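Local coordinates for PA1221 (Pseudomonas aeruginosa, PDB 4DG9), which joins an AMP-binding enzyme domain of the ANL clan to a phosphopantetheine-attachment carrier domain in a single chain, at residues 360-365 / 398-403; 204-209 / 253-258. All coordinates share one frame; numbering follows the deposited sequence.

Contact 1: 360-365 / 398-403. With DG9 (5'-({[(2R,3R)-3-amino-2-{[2-({N-[(2R)-2-hydroxy-3,3-dimethyl-4-{[oxido(oxo)phosphonio]oxy}butanoyl]-beta-alanyl}amino)ethyl]sulfanyl}-4-methylpentyl]sulfonyl}amino)-5'-deoxyadenosine), chain B.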
ATOM      1  N   ALA A 360     -24.977   8.874  10.458  1.00 49.41           N
ATOM      2  CA  ALA A 360     -24.138   8.035   9.604  1.00 38.43           C
ATOM      3  C   ALA A 360     -24.663   7.862   8.183  1.00 45.04           C
ATOM      4  O   ALA A 360     -25.859   7.703   7.969  1.00 44.67           O
ATOM      5  CB  ALA A 360     -23.944   6.676  10.244  1.00 25.51           C
ATOM      6  N   GLY A 361     -23.745   7.866   7.219  1.00 47.82           N
ATOM      7  CA  GLY A 361     -24.082   7.629   5.825  1.00 48.61           C
ATOM      8  C   GLY A 361     -22.886   7.172   4.995  1.00 45.35           C
ATOM      9  O   GLY A 361     -21.809   6.890   5.529  1.00 45.42           O
ATOM     10  N   GLU A 362     -23.071   7.101   3.682  1.00 40.82           N
ATOM     11  CA  GLU A 362     -21.992   6.691   2.783  1.00 39.38           C
ATOM     12  C   GLU A 362     -21.175   7.861   2.224  1.00 31.81           C
ATOM     13  O   GLU A 362     -21.729   8.905   1.848  1.00 24.10           O
ATOM     14  CB  GLU A 362     -22.533   5.839   1.635  1.00 32.31           C
ATOM     15  CG  GLU A 362     -21.465   5.427   0.626  1.00 48.96           C
ATOM     16  CD  GLU A 362     -21.960   4.349  -0.316  1.00 55.37           C
ATOM     17  OE1 GLU A 362     -23.152   3.984  -0.203  1.00 61.27           O
ATOM     18  OE2 GLU A 362     -21.168   3.865  -1.158  1.00 42.76           O
ATOM     19  N   ILE A 363     -19.855   7.682   2.172  1.00 15.65           N
ATOM     20  CA  ILE A 363     -18.994   8.677   1.544  1.00 25.31           C
ATOM     21  C   ILE A 363     -19.024   8.567   0.016  1.00 28.33           C
ATOM     22  O   ILE A 363     -18.865   7.484  -0.553  1.00 27.55           O
ATOM     23  CB  ILE A 363     -17.540   8.588   2.033  1.00 34.18           C
ATOM     24  CG1 ILE A 363     -17.456   8.936   3.527  1.00 33.99           C
ATOM     25  CG2 ILE A 363     -16.659   9.511   1.198  1.00 23.63           C
ATOM     26  CD1 ILE A 363     -16.056   8.768   4.135  1.00 30.14           C
ATOM     27  N   VAL A 364     -19.248   9.703  -0.633  1.00 24.99           N
ATOM     28  CA  VAL A 364     -19.337   9.772  -2.079  1.00 22.86           C
ATOM     29  C   VAL A 364     -18.373  10.849  -2.575  1.00 35.31           C
ATOM     30  O   VAL A 364     -18.252  11.922  -1.966  1.00 38.96           O
ATOM     31  CB  VAL A 364     -20.767  10.137  -2.514  1.00 36.00           C
ATOM     32  CG1 VAL A 364     -20.798  10.516  -3.990  1.00 43.41           C
ATOM     33  CG2 VAL A 364     -21.732   8.988  -2.205  1.00 32.51           C
ATOM     34  N   ALA A 365     -17.689  10.578  -3.680  1.00 28.61           N
ATOM     35  CA  ALA A 365     -16.585  11.432  -4.073  1.00 24.71           C
ATOM     36  C   ALA A 365     -16.727  11.987  -5.472  1.00 28.31           C
ATOM     37  O   ALA A 365     -17.185  11.311  -6.383  1.00 34.19           O
ATOM     38  CB  ALA A 365     -15.293  10.684  -3.945  1.00 24.82           C
ATOM     39  N   TYR A 398     -18.064   8.813  -7.521  1.00 17.44           N
ATOM     40  CA  TYR A 398     -17.807   7.435  -7.126  1.00 24.64           C
ATOM     41  C   TYR A 398     -18.272   7.187  -5.700  1.00 26.68           C
ATOM     42  O   TYR A 398     -17.983   7.977  -4.810  1.00 30.75           O
ATOM     43  CB  TYR A 398     -16.331   7.114  -7.260  1.00 21.53           C
ATOM     44  CG  TYR A 398     -15.903   5.823  -6.611  1.00 28.57           C
ATOM     45  CD1 TYR A 398     -16.113   4.601  -7.236  1.00 30.73           C
ATOM     46  CD2 TYR A 398     -15.261   5.830  -5.389  1.00 22.36           C
ATOM     47  CE1 TYR A 398     -15.702   3.421  -6.651  1.00 25.72           C
ATOM     48  CE2 TYR A 398     -14.848   4.665  -4.797  1.00 26.40           C
ATOM     49  CZ  TYR A 398     -15.063   3.463  -5.427  1.00 27.21           C
ATOM     50  OH  TYR A 398     -14.641   2.306  -4.818  1.00 18.34           O
ATOM     51  N   ARG A 399     -19.007   6.095  -5.502  1.00 37.37           N
ATOM     52  CA  ARG A 399     -19.509   5.700  -4.186  1.00 31.48           C
ATOM     53  C   ARG A 399     -18.494   4.798  -3.477  1.00 29.68           C
ATOM     54  O   ARG A 399     -18.192   3.696  -3.942  1.00 30.47           O
ATOM     55  CB  ARG A 399     -20.835   4.956  -4.327  1.00 26.36           C
ATOM     56  CG  ARG A 399     -21.880   5.644  -5.199  1.00 34.16           C
ATOM     57  CD  ARG A 399     -23.155   4.801  -5.272  1.00 41.93           C
ATOM     58  NE  ARG A 399     -23.785   4.677  -3.959  1.00 52.32           N
ATOM     59  CZ  ARG A 399     -24.747   5.482  -3.513  1.00 60.65           C
ATOM     60  NH1 ARG A 399     -25.213   6.455  -4.285  1.00 58.35           N
ATOM     61  NH2 ARG A 399     -25.252   5.307  -2.298  1.00 61.45           N
ATOM     62  N   THR A 400     -17.980   5.263  -2.346  1.00 22.08           N
ATOM     63  CA  THR A 400     -16.863   4.587  -1.707  1.00 26.08           C
ATOM     64  C   THR A 400     -17.277   3.288  -1.051  1.00 29.23           C
ATOM     65  O   THR A 400     -16.525   2.318  -1.052  1.00 41.14           O
ATOM     66  CB  THR A 400     -16.186   5.483  -0.663  1.00 24.35           C
ATOM     67  OG1 THR A 400     -17.106   5.759   0.403  1.00 23.34           O
ATOM     68  CG2 THR A 400     -15.732   6.797  -1.311  1.00 18.47           C
ATOM     69  N   GLY A 401     -18.473   3.271  -0.479  1.00 31.70           N
ATOM     70  CA  GLY A 401     -18.911   2.128   0.304  1.00 30.83           C
ATOM     71  C   GLY A 401     -18.428   2.248   1.734  1.00 28.50           C
ATOM     72  O   GLY A 401     -18.568   1.315   2.522  1.00 33.66           O
ATOM     73  N   ASP A 402     -17.850   3.404   2.054  1.00 18.64           N
ATOM     74  CA  ASP A 402     -17.382   3.698   3.397  1.00 23.20           C
ATOM     75  C   ASP A 402     -18.452   4.482   4.140  1.00 29.94           C
ATOM     76  O   ASP A 402     -18.922   5.527   3.673  1.00 30.80           O
ATOM     77  CB  ASP A 402     -16.092   4.528   3.354  1.00 29.51           C
ATOM     78  CG  ASP A 402     -14.889   3.735   2.863  1.00 30.53           C
ATOM     79  OD1 ASP A 402     -14.772   2.546   3.218  1.00 24.34           O
ATOM     80  OD2 ASP A 402     -14.060   4.312   2.123  1.00 29.74           O
ATOM     81  N   ARG A 403     -18.844   3.968   5.297  1.00 32.93           N
ATOM     82  CA  ARG A 403     -19.770   4.663   6.175  1.00 37.21           C
ATOM     83  C   ARG A 403     -18.989   5.575   7.109  1.00 32.99           C
ATOM     84  O   ARG A 403     -18.067   5.127   7.809  1.00 30.98           O
ATOM     85  CB  ARG A 403     -20.604   3.678   6.999  1.00 39.86           C
ATOM     86  CG  ARG A 403     -21.580   2.847   6.202  1.00 49.00           C
ATOM     87  CD  ARG A 403     -22.591   2.167   7.115  1.00 61.94           C
ATOM     88  NE  ARG A 403     -23.602   3.090   7.644  1.00 62.63           N
ATOM     89  CZ  ARG A 403     -24.510   3.713   6.895  1.00 67.06           C
ATOM     90  NH1 ARG A 403     -24.519   3.541   5.579  1.00 66.12           N
ATOM     91  NH2 ARG A 403     -25.397   4.524   7.456  1.00 71.33           N
TER
HETATM   92  C   DG9 B 701      -5.001   3.046  -0.458  1.00 28.22           C
HETATM   93  N   DG9 B 701      -7.897   1.365   0.590  1.00 30.80           N
HETATM   94  S   DG9 B 701      -7.144   1.250  -0.810  1.00 23.44           S
HETATM   95  C1  DG9 B 701      -6.342   2.673  -1.112  1.00 17.89           C
HETATM   96  N1  DG9 B 701      -8.968   5.524   8.087  1.00 14.69           N
HETATM   97  O1  DG9 B 701     -12.076   2.960   1.272  1.00 17.97           O
HETATM   98  C2  DG9 B 701      -9.820   4.486   8.013  1.00 25.87           C
HETATM   99  N2  DG9 B 701      -5.095   5.391  -1.190  1.00 19.90           N
HETATM  100  O2  DG9 B 701     -12.130   1.568   3.629  1.00 23.65           O
HETATM  101  C3  DG9 B 701      -8.940   2.367   0.689  1.00 30.81           C
HETATM  102  N3  DG9 B 701      -9.947   3.737   6.909  1.00 20.79           N
HETATM  103  O3  DG9 B 701       2.586  -7.462   5.217  1.00 37.76           O
HETATM  104  C4  DG9 B 701      -9.192   4.006   5.813  1.00 30.29           C
HETATM  105  C5  DG9 B 701      -8.304   5.067   5.854  1.00 28.23           C
HETATM  106  C6  DG9 B 701      -8.200   5.831   7.022  1.00 27.44           C
HETATM  107  N6  DG9 B 701      -7.345   6.880   7.113  1.00 20.82           N
HETATM  108  N7  DG9 B 701      -7.705   5.111   4.644  1.00 29.24           N
HETATM  109  C8  DG9 B 701      -8.202   4.113   3.875  1.00 19.54           C
HETATM  110  N9  DG9 B 701      -9.103   3.438   4.595  1.00 29.11           N
HETATM  111  CA  DG9 B 701      -5.178   4.501   0.010  1.00 26.74           C
HETATM  112  CB  DG9 B 701      -4.253   5.036   1.105  1.00 28.07           C
HETATM  113  C1' DG9 B 701      -9.882   2.268   4.116  1.00 33.19           C
HETATM  114  S1P DG9 B 701      -4.382   1.937   0.781  1.00 26.41           S
HETATM  115  C2' DG9 B 701     -11.240   2.700   3.573  1.00 31.75           C
HETATM  116  P2A DG9 B 701       4.093  -7.629   5.041  1.00 34.69           P
HETATM  117  C2P DG9 B 701      -2.625   2.091   0.635  1.00 56.26           C
HETATM  118  O2P DG9 B 701      -6.333   0.073  -0.866  1.00 11.10           O
HETATM  119  C3' DG9 B 701     -10.931   3.058   2.133  1.00 24.00           C
HETATM  120  C3P DG9 B 701      -1.972   1.038  -0.259  1.00 34.53           C
HETATM  121  O3P DG9 B 701      -8.164   1.187  -1.813  1.00 31.39           O
HETATM  122  C4' DG9 B 701      -9.900   1.990   1.800  1.00 25.72           C
HETATM  123  O4' DG9 B 701      -9.183   1.700   3.011  1.00 33.97           O
HETATM  124  O4A DG9 B 701       4.597  -8.546   3.945  1.00 45.02           O
HETATM  125  N4P DG9 B 701      -1.503  -0.088   0.523  1.00 31.97           N
HETATM  126  C5P DG9 B 701      -0.221  -0.417   0.649  1.00 25.39           C
HETATM  127  O5P DG9 B 701       0.700   0.224   0.173  1.00 22.51           O
HETATM  128  O6A DG9 B 701       4.774  -6.183   4.807  1.00 32.97           O
HETATM  129  C6P DG9 B 701       0.059  -1.669   1.442  1.00 30.59           C
HETATM  130  C7P DG9 B 701       0.828  -1.290   2.700  1.00 31.78           C
HETATM  131  N8P DG9 B 701       1.384  -2.443   3.376  1.00 27.93           N
HETATM  132  C9P DG9 B 701       2.572  -2.940   3.040  1.00 24.25           C
HETATM  133  O9P DG9 B 701       3.264  -2.453   2.165  1.00 18.92           O
HETATM  134  CAP DG9 B 701       3.047  -4.154   3.793  1.00 30.45           C
HETATM  135  OAP DG9 B 701       2.002  -4.658   4.620  1.00 35.59           O
HETATM  136  CBP DG9 B 701       4.274  -3.863   4.659  1.00 30.16           C
HETATM  137  CCP DG9 B 701       4.507  -5.038   5.607  1.00 28.25           C
HETATM  138  CDP DG9 B 701       5.449  -3.737   3.704  1.00 19.48           C
HETATM  139  CEP DG9 B 701       4.122  -2.566   5.444  1.00 30.13           C
HETATM  140  CG1 DG9 B 701      -2.931   5.580   0.576  1.00 18.06           C
HETATM  141  CG2 DG9 B 701      -4.982   6.136   1.871  1.00 24.95           C
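E362 sends CG anti to its backbone N (chi1 178°) and stays extended, which carries its carboxylate across to R399 and G401 on the neighbouring strand. R399 brings NH2 to meet it. NH2 of R399 and OE1 of E362 form a salt bridge of 3.2 Å. The two side chains cross at about a right angle, and the guanidinium approaches from above the carboxylate plane. The other oxygen, OE2, takes a weak bond from G401 N.

A chi1 of 64° puts T400 OG1 between its backbone N and carbonyl carbon, within bonding distance of I363 O. OG1 donates to I363 O at 2.6 Å, tilted out of the carbonyl plane. T400 N also donates to I363 O at 3.0 Å. Two bonds therefore grip this one oxygen. OG1 accepts in turn from D402 N, which makes an ST turn.

The strands run antiparallel. Y398 and A365 form a hydrogen-bonded pair, and I363 N donates to D402 O at 2.8 Å. Between the pairs E362–R403 and V364–R399 the register slips by two residues, a beta bulge. G401 lies in it with positive phi, which suits glycine.

The D402 carboxylate meets DG9. Its OD1 accepts from DG9 O2 at 2.8 Å, and its OD2 from DG9 O1 at 2.5 Å. R417 makes a salt bridge to OD1, and Y309 hydrogen-bonds OD2, so both oxygens have protein partners too. D402 N is held by the ST turn, which would restrain the backbone that carries the carboxylate. Here the aspartate follows the beta bulge. An aspartate that holds both ribose hydroxyls of an adenosine group is characteristic of the nucleotide site of the ANL clan of AMP-binding enzymes.

Contact 2: 204-209 / 253-258. With DG9 (5'-({[(2R,3R)-3-amino-2-{[2-({N-[(2R)-2-hydroxy-3,3-dimethyl-4-{[oxido(oxo)phosphonio]oxy}butanoyl]-beta-alanyl}amino)ethyl]sulfanyl}-4-methylpentyl]sulfonyl}amino)-5'-deoxyadenosine), chain B.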
ATOM      1  N   GLN A 204      12.173  21.921  -0.865  1.00 20.85           N
ATOM      2  CA  GLN A 204      13.090  21.443   0.153  1.00 22.15           C
ATOM      3  C   GLN A 204      12.623  20.124   0.764  1.00 26.29           C
ATOM      4  O   GLN A 204      13.365  19.475   1.503  1.00 19.46           O
ATOM      5  CB  GLN A 204      13.291  22.501   1.251  1.00 21.49           C
ATOM      6  CG  GLN A 204      12.028  22.871   2.020  1.00 19.19           C
ATOM      7  CD  GLN A 204      11.250  24.033   1.383  1.00 30.39           C
ATOM      8  OE1 GLN A 204      11.104  24.110   0.161  1.00 37.68           O
ATOM      9  NE2 GLN A 204      10.746  24.935   2.219  1.00 15.30           N
ATOM     10  N   MET A 205      11.392  19.723   0.469  1.00 20.72           N
ATOM     11  CA  MET A 205      10.903  18.471   1.020  1.00 21.27           C
ATOM     12  C   MET A 205      11.772  17.290   0.548  1.00 26.77           C
ATOM     13  O   MET A 205      12.294  17.287  -0.575  1.00 21.11           O
ATOM     14  CB  MET A 205       9.423  18.271   0.685  1.00 20.06           C
ATOM     15  CG  MET A 205       9.135  17.766  -0.707  1.00 17.23           C
ATOM     16  SD  MET A 205       7.355  17.561  -0.949  1.00 32.15           S
ATOM     17  CE  MET A 205       6.887  16.742   0.570  1.00  5.68           C
ATOM     18  N   ARG A 206      11.991  16.329   1.438  1.00 23.38           N
ATOM     19  CA  ARG A 206      12.675  15.097   1.066  1.00 20.17           C
ATOM     20  C   ARG A 206      11.793  13.906   1.396  1.00 19.42           C
ATOM     21  O   ARG A 206      11.645  13.523   2.551  1.00 23.36           O
ATOM     22  CB  ARG A 206      14.035  15.024   1.764  1.00 16.02           C
ATOM     23  CG  ARG A 206      14.953  16.148   1.284  1.00 10.63           C
ATOM     24  CD  ARG A 206      16.303  16.206   1.960  1.00 14.81           C
ATOM     25  NE  ARG A 206      17.241  15.169   1.511  1.00 29.37           N
ATOM     26  CZ  ARG A 206      17.856  15.164   0.330  1.00 23.59           C
ATOM     27  NH1 ARG A 206      17.607  16.120  -0.553  1.00 21.70           N
ATOM     28  NH2 ARG A 206      18.709  14.194   0.027  1.00 17.69           N
ATOM     29  N   PHE A 207      11.239  13.295   0.363  1.00 17.90           N
ATOM     30  CA  PHE A 207      10.163  12.349   0.561  1.00 13.24           C
ATOM     31  C   PHE A 207      10.654  10.924   0.464  1.00 20.88           C
ATOM     32  O   PHE A 207      11.269  10.532  -0.523  1.00 25.77           O
ATOM     33  CB  PHE A 207       9.040  12.598  -0.441  1.00  5.74           C
ATOM     34  CG  PHE A 207       7.673  12.416   0.149  1.00 21.49           C
ATOM     35  CD1 PHE A 207       6.691  13.384  -0.010  1.00 28.09           C
ATOM     36  CD2 PHE A 207       7.378  11.286   0.890  1.00 25.79           C
ATOM     37  CE1 PHE A 207       5.441  13.219   0.564  1.00 33.85           C
ATOM     38  CE2 PHE A 207       6.128  11.116   1.468  1.00 26.36           C
ATOM     39  CZ  PHE A 207       5.160  12.083   1.307  1.00 26.08           C
ATOM     40  N   LEU A 208      10.383  10.148   1.503  1.00 13.37           N
ATOM     41  CA  LEU A 208      10.769   8.744   1.521  1.00 20.94           C
ATOM     42  C   LEU A 208       9.953   7.941   0.502  1.00 27.43           C
ATOM     43  O   LEU A 208       8.717   7.984   0.500  1.00 16.05           O
ATOM     44  CB  LEU A 208      10.567   8.173   2.921  1.00 19.48           C
ATOM     45  CG  LEU A 208      10.644   6.655   3.021  1.00 27.91           C
ATOM     46  CD1 LEU A 208      12.093   6.192   2.876  1.00 24.69           C
ATOM     47  CD2 LEU A 208      10.057   6.199   4.344  1.00 29.86           C
ATOM     48  N   VAL A 209      10.640   7.224  -0.380  1.00 25.34           N
ATOM     49  CA  VAL A 209       9.955   6.409  -1.374  1.00 13.31           C
ATOM     50  C   VAL A 209      10.120   4.960  -0.967  1.00 20.97           C
ATOM     51  O   VAL A 209      11.198   4.375  -1.057  1.00 21.57           O
ATOM     52  CB  VAL A 209      10.509   6.621  -2.790  1.00 13.73           C
ATOM     53  CG1 VAL A 209       9.743   5.744  -3.770  1.00 14.34           C
ATOM     54  CG2 VAL A 209      10.441   8.105  -3.193  1.00  6.35           C
ATOM     55  N   GLY A 253      18.627  12.350   4.638  1.00 26.39           N
ATOM     56  CA  GLY A 253      17.844  13.541   4.924  1.00 18.14           C
ATOM     57  C   GLY A 253      16.352  13.487   4.620  1.00 30.16           C
ATOM     58  O   GLY A 253      15.748  14.542   4.409  1.00 30.42           O
ATOM     59  N   ALA A 254      15.745  12.294   4.606  1.00 20.55           N
ATOM     60  CA  ALA A 254      14.290  12.207   4.414  1.00 19.73           C
ATOM     61  C   ALA A 254      13.581  12.987   5.509  1.00 18.42           C
ATOM     62  O   ALA A 254      13.787  12.714   6.685  1.00 31.29           O
ATOM     63  CB  ALA A 254      13.848  10.763   4.459  1.00  6.96           C
ATOM     64  N   ASP A 255      12.792  13.991   5.142  1.00 25.33           N
ATOM     65  CA  ASP A 255      11.983  14.715   6.136  1.00 27.88           C
ATOM     66  C   ASP A 255      10.466  14.449   6.102  1.00 23.21           C
ATOM     67  O   ASP A 255       9.708  14.966   6.931  1.00 23.02           O
ATOM     68  CB  ASP A 255      12.264  16.215   6.058  1.00 22.19           C
ATOM     69  CG  ASP A 255      11.804  16.820   4.757  1.00 33.84           C
ATOM     70  OD1 ASP A 255      10.915  16.232   4.099  1.00 30.53           O
ATOM     71  OD2 ASP A 255      12.325  17.897   4.403  1.00 42.75           O
ATOM     72  N   SER A 256      10.027  13.669   5.124  1.00 13.45           N
ATOM     73  CA  SER A 256       8.611  13.525   4.842  1.00 15.41           C
ATOM     74  C   SER A 256       8.353  12.085   4.464  1.00 20.40           C
ATOM     75  O   SER A 256       9.112  11.500   3.690  1.00 17.26           O
ATOM     76  CB  SER A 256       8.205  14.441   3.679  1.00 22.52           C
ATOM     77  OG  SER A 256       8.417  15.809   3.994  1.00 32.16           O
ATOM     78  N   ALA A 257       7.281  11.506   4.989  1.00 17.74           N
ATOM     79  CA  ALA A 257       7.044  10.090   4.736  1.00 20.33           C
ATOM     80  C   ALA A 257       5.579   9.686   4.846  1.00 26.90           C
ATOM     81  O   ALA A 257       4.792  10.351   5.517  1.00 34.10           O
ATOM     82  CB  ALA A 257       7.894   9.253   5.686  1.00  7.64           C
ATOM     83  N   TRP A 258       5.227   8.592   4.175  1.00 16.13           N
ATOM     84  CA  TRP A 258       3.943   7.921   4.367  1.00 10.87           C
ATOM     85  C   TRP A 258       4.216   6.552   4.975  1.00 18.80           C
ATOM     86  O   TRP A 258       5.176   5.899   4.613  1.00 24.20           O
ATOM     87  CB  TRP A 258       3.200   7.749   3.040  1.00  9.12           C
ATOM     88  CG  TRP A 258       2.142   6.702   3.126  1.00 20.58           C
ATOM     89  CD1 TRP A 258       2.285   5.362   2.863  1.00 22.86           C
ATOM     90  CD2 TRP A 258       0.779   6.888   3.532  1.00 12.90           C
ATOM     91  NE1 TRP A 258       1.096   4.715   3.078  1.00 20.21           N
ATOM     92  CE2 TRP A 258       0.159   5.625   3.498  1.00 13.85           C
ATOM     93  CE3 TRP A 258       0.029   7.995   3.933  1.00 22.30           C
ATOM     94  CZ2 TRP A 258      -1.187   5.441   3.842  1.00 11.46           C
ATOM     95  CZ3 TRP A 258      -1.306   7.811   4.275  1.00 17.14           C
ATOM     96  CH2 TRP A 258      -1.898   6.540   4.224  1.00 12.73           C
TER
HETATM   97  C   DG9 B 701      -5.001   3.046  -0.458  1.00 28.22           C
HETATM   98  N   DG9 B 701      -7.897   1.365   0.590  1.00 30.80           N
HETATM   99  S   DG9 B 701      -7.144   1.250  -0.810  1.00 23.44           S
HETATM  100  C1  DG9 B 701      -6.342   2.673  -1.112  1.00 17.89           C
HETATM  101  N1  DG9 B 701      -8.968   5.524   8.087  1.00 14.69           N
HETATM  102  O1  DG9 B 701     -12.076   2.960   1.272  1.00 17.97           O
HETATM  103  C2  DG9 B 701      -9.820   4.486   8.013  1.00 25.87           C
HETATM  104  N2  DG9 B 701      -5.095   5.391  -1.190  1.00 19.90           N
HETATM  105  O2  DG9 B 701     -12.130   1.568   3.629  1.00 23.65           O
HETATM  106  C3  DG9 B 701      -8.940   2.367   0.689  1.00 30.81           C
HETATM  107  N3  DG9 B 701      -9.947   3.737   6.909  1.00 20.79           N
HETATM  108  O3  DG9 B 701       2.586  -7.462   5.217  1.00 37.76           O
HETATM  109  C4  DG9 B 701      -9.192   4.006   5.813  1.00 30.29           C
HETATM  110  C5  DG9 B 701      -8.304   5.067   5.854  1.00 28.23           C
HETATM  111  C6  DG9 B 701      -8.200   5.831   7.022  1.00 27.44           C
HETATM  112  N6  DG9 B 701      -7.345   6.880   7.113  1.00 20.82           N
HETATM  113  N7  DG9 B 701      -7.705   5.111   4.644  1.00 29.24           N
HETATM  114  C8  DG9 B 701      -8.202   4.113   3.875  1.00 19.54           C
HETATM  115  N9  DG9 B 701      -9.103   3.438   4.595  1.00 29.11           N
HETATM  116  CA  DG9 B 701      -5.178   4.501   0.010  1.00 26.74           C
HETATM  117  CB  DG9 B 701      -4.253   5.036   1.105  1.00 28.07           C
HETATM  118  C1' DG9 B 701      -9.882   2.268   4.116  1.00 33.19           C
HETATM  119  S1P DG9 B 701      -4.382   1.937   0.781  1.00 26.41           S
HETATM  120  C2' DG9 B 701     -11.240   2.700   3.573  1.00 31.75           C
HETATM  121  P2A DG9 B 701       4.093  -7.629   5.041  1.00 34.69           P
HETATM  122  C2P DG9 B 701      -2.625   2.091   0.635  1.00 56.26           C
HETATM  123  O2P DG9 B 701      -6.333   0.073  -0.866  1.00 11.10           O
HETATM  124  C3' DG9 B 701     -10.931   3.058   2.133  1.00 24.00           C
HETATM  125  C3P DG9 B 701      -1.972   1.038  -0.259  1.00 34.53           C
HETATM  126  O3P DG9 B 701      -8.164   1.187  -1.813  1.00 31.39           O
HETATM  127  C4' DG9 B 701      -9.900   1.990   1.800  1.00 25.72           C
HETATM  128  O4' DG9 B 701      -9.183   1.700   3.011  1.00 33.97           O
HETATM  129  O4A DG9 B 701       4.597  -8.546   3.945  1.00 45.02           O
HETATM  130  N4P DG9 B 701      -1.503  -0.088   0.523  1.00 31.97           N
HETATM  131  C5P DG9 B 701      -0.221  -0.417   0.649  1.00 25.39           C
HETATM  132  O5P DG9 B 701       0.700   0.224   0.173  1.00 22.51           O
HETATM  133  O6A DG9 B 701       4.774  -6.183   4.807  1.00 32.97           O
HETATM  134  C6P DG9 B 701       0.059  -1.669   1.442  1.00 30.59           C
HETATM  135  C7P DG9 B 701       0.828  -1.290   2.700  1.00 31.78           C
HETATM  136  N8P DG9 B 701       1.384  -2.443   3.376  1.00 27.93           N
HETATM  137  C9P DG9 B 701       2.572  -2.940   3.040  1.00 24.25           C
HETATM  138  O9P DG9 B 701       3.264  -2.453   2.165  1.00 18.92           O
HETATM  139  CAP DG9 B 701       3.047  -4.154   3.793  1.00 30.45           C
HETATM  140  OAP DG9 B 701       2.002  -4.658   4.620  1.00 35.59           O
HETATM  141  CBP DG9 B 701       4.274  -3.863   4.659  1.00 30.16           C
HETATM  142  CCP DG9 B 701       4.507  -5.038   5.607  1.00 28.25           C
HETATM  143  CDP DG9 B 701       5.449  -3.737   3.704  1.00 19.48           C
HETATM  144  CEP DG9 B 701       4.122  -2.566   5.444  1.00 30.13           C
HETATM  145  CG1 DG9 B 701      -2.931   5.580   0.576  1.00 18.06           C
HETATM  146  CG2 DG9 B 701      -4.982   6.136   1.871  1.00 24.95           C
HETATM  147  O   HOH W   1       6.892   7.335   2.554  1.00 12.38           O
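R206 and D255 meet through their main chains and one carboxylate oxygen. R206 N donates to D255 OD1 at 2.9 Å. D255 N returns a bond to R206 O at 2.9 Å. S256 N adds a weak bond to the same carbonyl. One residue pair further, L208 N donates to S256 O at 2.9 Å, nearly straight. The strands 206-209 and 256-258 run roughly parallel, with 30° between their directions, and share a single bridge at F207 and S256.

The side chains fill in around this bridge. S256 CB sits over the face of the F207 ring, 4.1 Å from its centroid and 10° off the normal, a CH-pi contact. The same ring brings CE2 to A257 CA. L208 CD2 packs on A257 CB at 4.0 Å. R206 lays its CB and CD against G253 O.

The next shell fixes these groups. The D255 carboxylate is turned toward R206 N by chi1 of 66°. S256 OG donates to D255 OD1 at 2.5 Å, from the opposite face to R206 N. Two donors thus hold this oxygen, and Q280 also bonds S256 OG. The R206 guanidinium pairs with E44 and bonds R252 O, so its charge is met outside the two strands. At the far end a water accepts from W258 N at 2.6 Å and lies close to L208 O.

Further out, L220 and L282 pack on F207. W258 reaches DG9, with CZ2 3.7 Å from CG1. After helix 242-250, G253 leaves helical geometry with positive phi, and A254 and D255 lead on to strand 256-260. The arrangement is a single-bridge junction between the outermost strands of two sheets in the AMP-binding domain, 206-209 of one and 256-260 of the other, close to the DG9 site.

How the contacts relate
Contact 2 is the more buried, about 17 Å from the chain centre to its own centre. Contact 1 lies about 21 Å out and is only partly buried, with A360 and R403 exposed. They share no strand. Contact 1 joins neighbours within one antiparallel sheet, while contact 2 links edge strands of two different sheets. The chemistry follows the setting. Contact 1 has a salt bridge on its more open face and a carboxylate turned to DG9. Contact 2 combines backbone bonds and a serine–aspartate bond with aromatic and aliphatic packing, and its charged groups sit at one end. Both touch DG9, contact 1 at the ribose and contact 2 at an aliphatic branch. Their nearest atoms are about 13 Å apart.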